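Local coordinates for protein catalase (Corynebacterium glutamicum, PDB 4B7G) that catalyses the breakdown of hydrogen peroxide into water and oxygen at a buried haem group, at residues B[68-73]-B[108-113]. Sequence-based numbering, arbitrary orientation.
With HEM (protoporphyrin IX containing Fe), chain J.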
loop_
_atom_site.group_PDB
_atom_site.type_symbol
_atom_site.label_atom_id
_atom_site.label_comp_id
_atom_site.label_asym_id
_atom_site.label_seq_id
_atom_site.Cartn_x
_atom_site.Cartn_y
_atom_site.Cartn_z
ATOM N N ILE B 68 -14.474 -6.657 -2.305
ATOM C CA ILE B 68 -15.209 -7.634 -1.506
ATOM C C ILE B 68 -16.465 -6.969 -0.942
ATOM O O ILE B 68 -16.364 -5.995 -0.202
ATOM C CB ILE B 68 -14.342 -8.249 -0.377
ATOM C CG1 ILE B 68 -15.188 -9.175 0.510
ATOM C CG2 ILE B 68 -13.657 -7.162 0.468
ATOM C CD1 ILE B 68 -14.392 -9.839 1.628
ATOM N N PRO B 69 -17.660 -7.453 -1.344
ATOM C CA PRO B 69 -17.876 -8.497 -2.349
ATOM C C PRO B 69 -18.069 -7.874 -3.735
ATOM O O PRO B 69 -17.668 -6.714 -3.916
ATOM C CB PRO B 69 -19.160 -9.186 -1.854
ATOM C CG PRO B 69 -19.859 -8.125 -0.942
ATOM C CD PRO B 69 -18.937 -6.931 -0.839
ATOM N N HIS B 70 -18.645 -8.626 -4.676
ATOM C CA HIS B 70 -18.926 -8.153 -6.037
ATOM C C HIS B 70 -17.667 -7.959 -6.893
ATOM O O HIS B 70 -17.623 -7.065 -7.740
ATOM C CB HIS B 70 -19.728 -6.846 -6.035
ATOM C CG HIS B 70 -21.091 -6.953 -5.422
ATOM N ND1 HIS B 70 -22.248 -6.964 -6.176
ATOM C CD2 HIS B 70 -21.490 -7.023 -4.128
ATOM C CE1 HIS B 70 -23.295 -7.047 -5.376
ATOM N NE2 HIS B 70 -22.862 -7.077 -4.126
ATOM N N ALA B 71 -16.653 -8.795 -6.679
ATOM C CA ALA B 71 -15.415 -8.723 -7.460
ATOM C C ALA B 71 -15.621 -8.867 -8.974
ATOM O O ALA B 71 -14.948 -8.184 -9.762
ATOM C CB ALA B 71 -14.425 -9.774 -6.967
ATOM N N LYS B 72 -16.526 -9.761 -9.384
ATOM C CA LYS B 72 -16.718 -10.045 -10.809
ATOM C C LYS B 72 -17.797 -9.155 -11.397
ATOM O O LYS B 72 -18.990 -9.353 -11.132
ATOM C CB LYS B 72 -17.108 -11.515 -11.044
ATOM C CG LYS B 72 -17.218 -11.886 -12.537
ATOM C CD LYS B 72 -15.822 -12.114 -13.164
ATOM C CE LYS B 72 -15.889 -12.213 -14.689
ATOM N NZ LYS B 72 -16.773 -13.313 -15.204
ATOM N N GLY B 73 -17.398 -8.191 -12.219
ATOM C CA GLY B 73 -18.370 -7.259 -12.754
ATOM C C GLY B 73 -17.942 -6.638 -14.060
ATOM O O GLY B 73 -16.844 -6.909 -14.552
ATOM N N SER B 108 -22.682 -7.029 -11.626
ATOM C CA SER B 108 -21.760 -7.954 -10.985
ATOM C C SER B 108 -22.490 -9.132 -10.390
ATOM O O SER B 108 -23.719 -9.143 -10.324
ATOM C CB SER B 108 -21.034 -7.239 -9.844
ATOM O OG SER B 108 -21.975 -6.588 -9.000
ATOM N N THR B 109 -21.716 -10.123 -9.957
ATOM C CA THR B 109 -22.197 -11.125 -9.022
ATOM C C THR B 109 -21.733 -10.664 -7.645
ATOM O O THR B 109 -21.286 -9.526 -7.498
ATOM C CB THR B 109 -21.590 -12.497 -9.316
ATOM O OG1 THR B 109 -20.156 -12.382 -9.378
ATOM C CG2 THR B 109 -22.129 -13.043 -10.640
ATOM N N VAL B 110 -21.811 -11.533 -6.644
ATOM C CA VAL B 110 -21.488 -11.122 -5.279
ATOM C C VAL B 110 -20.306 -11.896 -4.699
ATOM O O VAL B 110 -19.306 -11.305 -4.263
ATOM C CB VAL B 110 -22.705 -11.306 -4.343
ATOM C CG1 VAL B 110 -22.334 -10.979 -2.888
ATOM C CG2 VAL B 110 -23.880 -10.465 -4.814
ATOM N N ALA B 111 -20.415 -13.220 -4.690
ATOM C CA ALA B 111 -19.498 -14.046 -3.906
ATOM C C ALA B 111 -18.182 -14.389 -4.612
ATOM O O ALA B 111 -17.113 -14.431 -3.977
ATOM C CB ALA B 111 -20.203 -15.330 -3.466
ATOM N N GLY B 112 -18.250 -14.670 -5.910
ATOM C CA GLY B 112 -17.076 -15.157 -6.621
ATOM C C GLY B 112 -16.027 -14.079 -6.830
ATOM O O GLY B 112 -16.344 -12.881 -6.777
ATOM N N GLU B 113 -14.786 -14.511 -7.067
ATOM C CA GLU B 113 -13.665 -13.605 -7.324
ATOM C C GLU B 113 -13.641 -13.157 -8.795
ATOM O O GLU B 113 -14.498 -13.565 -9.594
ATOM C CB GLU B 113 -12.337 -14.281 -6.931
ATOM C CG GLU B 113 -12.239 -14.689 -5.440
ATOM C CD GLU B 113 -12.997 -15.976 -5.115
ATOM O OE1 GLU B 113 -13.456 -16.655 -6.060
ATOM O OE2 GLU B 113 -13.137 -16.313 -3.914
HETATM C CHA HEM J . -20.083 -3.797 -3.197
HETATM C CHB HEM J . -20.506 -3.280 1.617
HETATM C CHC HEM J . -25.191 -4.547 1.269
HETATM C CHD HEM J . -24.999 -3.644 -3.484
HETATM C C1A HEM J . -19.778 -3.528 -1.879
HETATM C C2A HEM J . -18.506 -3.066 -1.358
HETATM C C3A HEM J . -18.642 -2.924 -0.032
HETATM C C4A HEM J . -19.986 -3.293 0.341
HETATM C CMA HEM J . -17.566 -2.444 0.959
HETATM C CAA HEM J . -17.223 -2.793 -2.185
HETATM C CBA HEM J . -17.260 -1.358 -2.700
HETATM C CGA HEM J . -16.004 -1.006 -3.453
HETATM O O1A HEM J . -16.107 -0.224 -4.445
HETATM O O2A HEM J . -14.900 -1.492 -3.079
HETATM C C1B HEM J . -21.807 -3.598 1.945
HETATM C C2B HEM J . -22.362 -3.625 3.286
HETATM C C3B HEM J . -23.653 -3.996 3.191
HETATM C C4B HEM J . -23.957 -4.191 1.784
HETATM C CMB HEM J . -21.556 -3.311 4.571
HETATM C CAB HEM J . -24.719 -4.156 4.308
HETATM C CBB HEM J . -24.698 -3.473 5.464
HETATM C C1C HEM J . -25.594 -4.242 -0.017
HETATM C C2C HEM J . -26.949 -3.976 -0.479
HETATM C C3C HEM J . -26.885 -3.739 -1.805
HETATM C C4C HEM J . -25.492 -3.818 -2.209
HETATM C CMC HEM J . -28.201 -4.012 0.435
HETATM C CAC HEM J . -28.017 -3.361 -2.782
HETATM C CBC HEM J . -29.089 -2.653 -2.399
HETATM C C1D HEM J . -23.671 -3.665 -3.855
HETATM C C2D HEM J . -23.208 -3.566 -5.216
HETATM C C3D HEM J . -21.692 -3.609 -5.139
HETATM C C4D HEM J . -21.358 -3.726 -3.731
HETATM C CMD HEM J . -24.047 -3.446 -6.495
HETATM C CAD HEM J . -20.757 -3.525 -6.347
HETATM C CBD HEM J . -20.728 -2.066 -6.804
HETATM C CGD HEM J . -19.886 -2.086 -8.039
HETATM O O1D HEM J . -18.782 -1.483 -8.010
HETATM O O2D HEM J . -20.320 -2.722 -9.045
HETATM N NA HEM J . -20.662 -3.652 -0.813
HETATM N NB HEM J . -22.807 -3.948 1.050
HETATM N NC HEM J . -24.735 -4.139 -1.101
HETATM N ND HEM J . -22.557 -3.754 -3.013
HETATM FE FE HEM J . -22.696 -3.669 -0.965
HETATM O O HOH W 1 -16.629 -11.123 -4.598
HETATM O O HOH W 2 -18.358 -11.329 -7.649
HETATM O O HOH W 3 -22.718 -6.119 -1.294
#
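The imidazole of His70 lies between Val110 and the haem, on the distal side of the catalase haem pocket. His70 ND1 donates to Ser108 OG at 2.9 Å, the hydroxyl lying only 5° out of the ring plane, which restrains rotation about chi2. Over one face, Val110 CG2 makes a CH-pi contact 3.9 Å from the His70 ring centroid, while haem C3D lies 3.4 Å above the plane on the opposite face. His70 NE2 lies 3.0 Å from the water bound to the iron, as expected of the distal histidine of catalases. At its base the residue is gripped again, His70 N giving a nearly straight bond (172°) to a lone pair of Val110 O, and Pro69 CB packs on Val110 CG1. Beyond this tightly packed part the contact is looser, and two waters bridge the segments: one links Ala71 N to Val110 O and Gly112 O, the other Lys72 N to Gly112 O and Thr109 OG1. The hydrogen bond from Thr109 N to Lys72 O (3.1 Å) closes this part, where the start of strand 73-82 pairs antiparallel with the end of strand 100-108 at Gly73 and Ser108. Helix 155-162 packs against Pro69 and Val110, joining one end of the beta-barrel to that helix.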